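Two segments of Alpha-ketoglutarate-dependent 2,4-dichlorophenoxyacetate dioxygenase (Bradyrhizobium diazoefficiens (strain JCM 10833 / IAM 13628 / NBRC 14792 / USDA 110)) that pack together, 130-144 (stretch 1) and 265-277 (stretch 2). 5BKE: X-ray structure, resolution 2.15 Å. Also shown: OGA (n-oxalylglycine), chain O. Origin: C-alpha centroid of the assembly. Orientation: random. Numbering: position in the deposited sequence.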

# COMPACT_ATOMS: atom_id res chain seq x y z
N LEU C 130 38.54 21.44 -13.14
CA LEU C 130 39.89 21.33 -12.58
C LEU C 130 40.76 20.27 -13.25
O LEU C 130 40.42 19.08 -13.29
N SER C 131 41.91 20.73 -13.76
CA SER C 131 42.87 19.89 -14.47
C SER C 131 44.13 19.69 -13.63
O SER C 131 44.67 20.65 -13.07
N ALA C 132 44.57 18.44 -13.52
CA ALA C 132 45.77 18.06 -12.75
C ALA C 132 47.00 18.03 -13.65
O ALA C 132 47.16 17.12 -14.48
N ARG C 133 47.87 19.03 -13.50
CA ARG C 133 49.03 19.18 -14.38
C ARG C 133 50.29 18.59 -13.75
O ARG C 133 51.08 17.94 -14.44
N VAL C 134 50.47 18.84 -12.45
CA VAL C 134 51.47 18.15 -11.62
C VAL C 134 50.77 17.70 -10.34
O VAL C 134 50.22 18.52 -9.60
N VAL C 135 50.81 16.39 -10.08
CA VAL C 135 50.13 15.79 -8.93
C VAL C 135 51.06 15.78 -7.74
O VAL C 135 52.18 15.28 -7.82
N ASN C 136 50.59 16.36 -6.63
CA ASN C 136 51.26 16.25 -5.35
C ASN C 136 50.97 14.85 -4.78
O ASN C 136 49.80 14.52 -4.52
N PRO C 137 52.02 14.01 -4.59
CA PRO C 137 51.80 12.64 -4.11
C PRO C 137 51.59 12.49 -2.59
O PRO C 137 51.31 11.38 -2.14
N THR C 138 51.72 13.57 -1.83
CA THR C 138 51.54 13.53 -0.37
C THR C 138 50.30 14.33 0.02
O THR C 138 50.41 15.50 0.46
N GLY C 139 49.14 13.69 -0.14
CA GLY C 139 47.86 14.29 0.24
C GLY C 139 47.18 15.07 -0.88
O GLY C 139 47.41 14.81 -2.07
N GLY C 140 46.34 16.02 -0.48
CA GLY C 140 45.61 16.88 -1.42
C GLY C 140 44.54 16.19 -2.26
O GLY C 140 44.35 16.55 -3.43
N ASN C 141 43.85 15.21 -1.68
CA ASN C 141 42.61 14.67 -2.25
C ASN C 141 41.59 15.81 -2.34
O ASN C 141 41.58 16.70 -1.48
N THR C 142 40.75 15.78 -3.37
CA THR C 142 39.63 16.71 -3.45
C THR C 142 38.32 15.99 -3.14
O THR C 142 38.01 14.96 -3.74
N GLU C 143 37.58 16.52 -2.17
CA GLU C 143 36.35 15.89 -1.71
C GLU C 143 35.15 16.72 -2.16
O GLU C 143 35.24 17.96 -2.21
N PHE C 144 34.07 16.02 -2.50
CA PHE C 144 32.83 16.60 -2.99
C PHE C 144 31.65 16.13 -2.14
O PHE C 144 31.59 14.95 -1.73
N ARG C 265 36.25 20.57 -1.22
CA ARG C 265 37.43 20.97 -0.43
C ARG C 265 38.65 20.14 -0.83
O ARG C 265 38.52 19.03 -1.37
N VAL C 266 39.83 20.69 -0.58
CA VAL C 266 41.08 19.94 -0.75
C VAL C 266 41.59 19.55 0.64
O VAL C 266 41.49 20.35 1.59
N ARG C 267 42.07 18.32 0.77
CA ARG C 267 42.66 17.86 2.04
C ARG C 267 44.12 18.31 2.17
O ARG C 267 44.78 18.60 1.16
N ARG C 268 44.62 18.39 3.41
CA ARG C 268 46.00 18.78 3.70
C ARG C 268 47.01 18.08 2.80
O ARG C 268 46.90 16.88 2.53
N TYR C 269 47.95 18.86 2.28
CA TYR C 269 49.04 18.34 1.46
C TYR C 269 50.38 18.96 1.87
O TYR C 269 50.40 20.00 2.52
N ASP C 270 51.46 18.29 1.49
CA ASP C 270 52.84 18.71 1.76
C ASP C 270 53.17 19.92 0.91
O ASP C 270 53.25 19.82 -0.32
N GLN C 271 53.37 21.06 1.56
CA GLN C 271 53.57 22.33 0.85
C GLN C 271 54.92 22.44 0.10
O GLN C 271 55.03 23.17 -0.90
N SER C 272 55.93 21.68 0.53
CA SER C 272 57.25 21.67 -0.11
C SER C 272 57.30 21.04 -1.52
O SER C 272 58.27 21.25 -2.26
N GLN C 273 56.27 20.28 -1.88
CA GLN C 273 56.20 19.63 -3.21
C GLN C 273 55.23 20.31 -4.18
O GLN C 273 54.17 20.79 -3.76
N PRO C 274 55.58 20.36 -5.49
CA PRO C 274 54.73 21.10 -6.44
C PRO C 274 53.34 20.48 -6.58
O PRO C 274 53.19 19.25 -6.52
N ARG C 275 52.33 21.33 -6.72
CA ARG C 275 50.96 20.91 -6.97
C ARG C 275 50.40 21.87 -7.99
O ARG C 275 49.97 22.95 -7.64
N ASP C 276 50.44 21.48 -9.26
CA ASP C 276 49.98 22.34 -10.35
C ASP C 276 48.56 21.95 -10.78
O ASP C 276 48.36 21.01 -11.57
N MET C 277 47.60 22.70 -10.23
CA MET C 277 46.17 22.49 -10.47
C MET C 277 45.60 23.78 -11.06
O MET C 277 45.82 24.87 -10.51

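The most unusual feature of this contact is an arginine that serves protein and ligand at once. Arg 275 extends with chi1 to chi3 all t, so its guanidinium reaches n-oxalylglycine: NH1 donates to OGA O3 (2.8 Å) and NH2 to OGA O4 (3.0 Å), a two-pronged grip suited to a carboxylate. Arg 275 NH2 also donates to Gly 140 O at 2.9 Å, while Arg 275 NE donates to water 2 (2.8 Å), which lies 3.1 Å from Gly 139 O. Across the contact Thr 142, chi1 m, gives its OG1 proton to OGA O4 at 2.6 Å. Gly 140 leaves room for this arrangement: with phi positive, a CB here would lie 2.9 Å from Arg 275 NE. At Gly 139 a CB would run into Arg 268 O at 2.3 Å.

Glu 143 (m, t) splits its carboxylate between two arginines. OE1 accepts from Arg 265 NH2 (3.0 Å) and NE (3.1 Å), and OE2 from Arg 267 NH2 (3.0 Å). Both are salt bridges, made at the guanidinium edges. Arg 265 arrives extended beyond its p chi1, whereas Arg 267 curls through three m angles.

Asn 136, chi1 t, points toward stretch 2. Its amide can both donate and accept: ND2 donates to Asp 270 O (3.0 Å), in the type I turn from Asp 270 to Gln 273, while OD1 accepts from Thr 138 N (3.0 Å), bracing its own loop.

At the other end Met 277 makes apolar contacts: m at all three chi angles, it brings CE to Ala 132 CB (3.9 Å) and Leu 130 CD2 (4.0 Å); its flexible thioether fits beside the small alanine. Val 134, chi1 t, sets CG1 4.1 Å from Pro 274 CG, and its CB rests 3.7 Å from Asp 276 CB. Nearby, water 1 joins the backbones, donating to Val 135 O (2.9 Å) and Pro 274 O (2.6 Å).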

# COMPACT_ATOMS: atom_id res chain seq x y z
CB LEU C 130 39.81 21.10 -11.07
CG LEU C 130 41.08 21.32 -10.24
CD1 LEU C 130 41.52 22.77 -10.30
CD2 LEU C 130 40.85 20.90 -8.80
CB SER C 131 43.18 20.51 -15.82
OG SER C 131 44.25 19.88 -16.47
CB ALA C 132 45.56 16.72 -12.06
CB ARG C 133 49.24 20.64 -14.78
CG ARG C 133 48.01 21.29 -15.41
CD ARG C 133 47.56 20.62 -16.70
NE ARG C 133 46.46 21.36 -17.32
CZ ARG C 133 46.62 22.41 -18.13
NH1 ARG C 133 45.55 23.02 -18.63
NH2 ARG C 133 47.84 22.85 -18.44
CB VAL C 134 52.72 19.04 -11.29
CG1 VAL C 134 53.73 18.27 -10.43
CG2 VAL C 134 53.40 19.56 -12.56
CB VAL C 135 49.61 14.35 -9.23
CG1 VAL C 135 49.13 13.62 -7.97
CG2 VAL C 135 48.49 14.38 -10.27
CB ASN C 136 50.78 17.36 -4.42
CG ASN C 136 51.58 17.45 -3.13
OD1 ASN C 136 51.92 16.44 -2.50
ND2 ASN C 136 51.86 18.68 -2.70
CB PRO C 137 53.07 11.92 -4.55
CG PRO C 137 54.13 12.97 -4.48
CD PRO C 137 53.45 14.27 -4.85
CB THR C 138 52.80 14.03 0.41
OG1 THR C 138 53.97 13.39 -0.11
CG2 THR C 138 52.69 13.74 1.92
CB ASN C 141 42.01 13.56 -1.38
CG ASN C 141 42.80 12.25 -1.42
OD1 ASN C 141 43.69 12.03 -2.25
ND2 ASN C 141 42.45 11.36 -0.52
CB THR C 142 39.59 17.46 -4.80
OG1 THR C 142 40.87 18.06 -5.04
CG2 THR C 142 38.51 18.56 -4.79
CB GLU C 143 36.35 15.71 -0.18
CG GLU C 143 37.51 14.84 0.31
CD GLU C 143 37.48 14.51 1.79
OE1 GLU C 143 36.69 15.11 2.57
OE2 GLU C 143 38.29 13.65 2.19
CB PHE C 144 32.61 16.23 -4.46
CG PHE C 144 33.70 16.74 -5.38
CD1 PHE C 144 34.87 15.99 -5.60
CD2 PHE C 144 33.57 17.98 -6.01
CE1 PHE C 144 35.88 16.47 -6.43
CE2 PHE C 144 34.57 18.46 -6.84
CZ PHE C 144 35.73 17.71 -7.05
CB ARG C 265 37.18 20.88 1.08
CG ARG C 265 37.02 19.46 1.62
CD ARG C 265 37.18 19.40 3.13
NE ARG C 265 36.98 18.04 3.64
CZ ARG C 265 36.96 17.71 4.93
NH1 ARG C 265 37.10 18.63 5.88
NH2 ARG C 265 36.78 16.44 5.28
CB VAL C 266 42.12 20.72 -1.62
CG1 VAL C 266 42.41 22.11 -1.05
CG2 VAL C 266 43.41 19.93 -1.82
CB ARG C 267 42.55 16.32 2.20
CG ARG C 267 41.12 15.75 2.15
CD ARG C 267 40.13 16.50 3.05
NE ARG C 267 40.46 16.43 4.48
CZ ARG C 267 40.16 15.41 5.29
NH1 ARG C 267 40.50 15.46 6.58
NH2 ARG C 267 39.51 14.34 4.84
CB ARG C 268 46.34 18.56 5.18
CG ARG C 268 46.05 19.76 6.07
CD ARG C 268 46.20 19.47 7.57
NE ARG C 268 47.30 18.55 7.90
CZ ARG C 268 48.59 18.89 8.01
NH1 ARG C 268 49.00 20.15 7.83
NH2 ARG C 268 49.49 17.96 8.32
CB TYR C 269 48.75 18.51 -0.05
CG TYR C 269 48.53 19.94 -0.55
CD1 TYR C 269 47.25 20.51 -0.58
CD2 TYR C 269 49.61 20.71 -1.04
CE1 TYR C 269 47.04 21.80 -1.06
CE2 TYR C 269 49.41 22.00 -1.52
CZ TYR C 269 48.12 22.54 -1.53
OH TYR C 269 47.92 23.82 -2.00
CB ASP C 270 53.80 17.55 1.42
CG ASP C 270 55.22 17.76 1.95
OD1 ASP C 270 55.64 18.89 2.25
OD2 ASP C 270 55.94 16.74 2.05
CB GLN C 271 53.30 23.52 1.80
CG GLN C 271 53.37 24.93 1.20
CD GLN C 271 52.70 25.11 -0.16
OE1 GLN C 271 51.57 24.64 -0.40
NE2 GLN C 271 53.38 25.80 -1.06
CB SER C 272 58.30 21.03 0.81
OG SER C 272 57.98 19.67 1.06
CB GLN C 273 55.85 18.15 -3.06
CG GLN C 273 57.07 17.31 -2.72
CD GLN C 273 56.72 15.86 -2.53
OE1 GLN C 273 56.60 15.11 -3.50
NE2 GLN C 273 56.56 15.45 -1.27
CB PRO C 274 55.51 21.01 -7.76
CG PRO C 274 56.36 19.80 -7.62
CD PRO C 274 56.74 19.74 -6.17
CB ARG C 275 50.14 20.94 -5.67
CG ARG C 275 48.76 20.32 -5.82
CD ARG C 275 48.05 20.17 -4.49
NE ARG C 275 46.83 19.37 -4.63
CZ ARG C 275 45.61 19.86 -4.81
NH1 ARG C 275 45.40 21.18 -4.88
NH2 ARG C 275 44.58 19.03 -4.92
CB ASP C 276 50.97 22.33 -11.52
CG ASP C 276 50.69 23.42 -12.55
OD1 ASP C 276 49.65 24.11 -12.47
OD2 ASP C 276 51.53 23.59 -13.47
CB MET C 277 45.44 22.12 -9.17
CG MET C 277 46.04 20.97 -8.36
SD MET C 277 46.02 19.37 -9.20
CE MET C 277 44.28 18.95 -9.10
C1 OGA O . 39.00 24.98 -6.77
C2 OGA O . 39.35 24.22 -5.58
C4 OGA O . 40.75 22.44 -4.65
C5 OGA O . 41.96 21.69 -5.14
O1 OGA O . 37.93 25.63 -6.74
O2 OGA O . 39.76 24.91 -7.76
O2' OGA O . 38.83 24.55 -4.52
O3 OGA O . 42.93 22.38 -5.53
N1 OGA O . 40.17 23.19 -5.74
O4 OGA O . 41.94 20.44 -5.15
O HOH W 1 54.37 16.95 -6.88
O HOH W 2 47.34 16.65 -4.60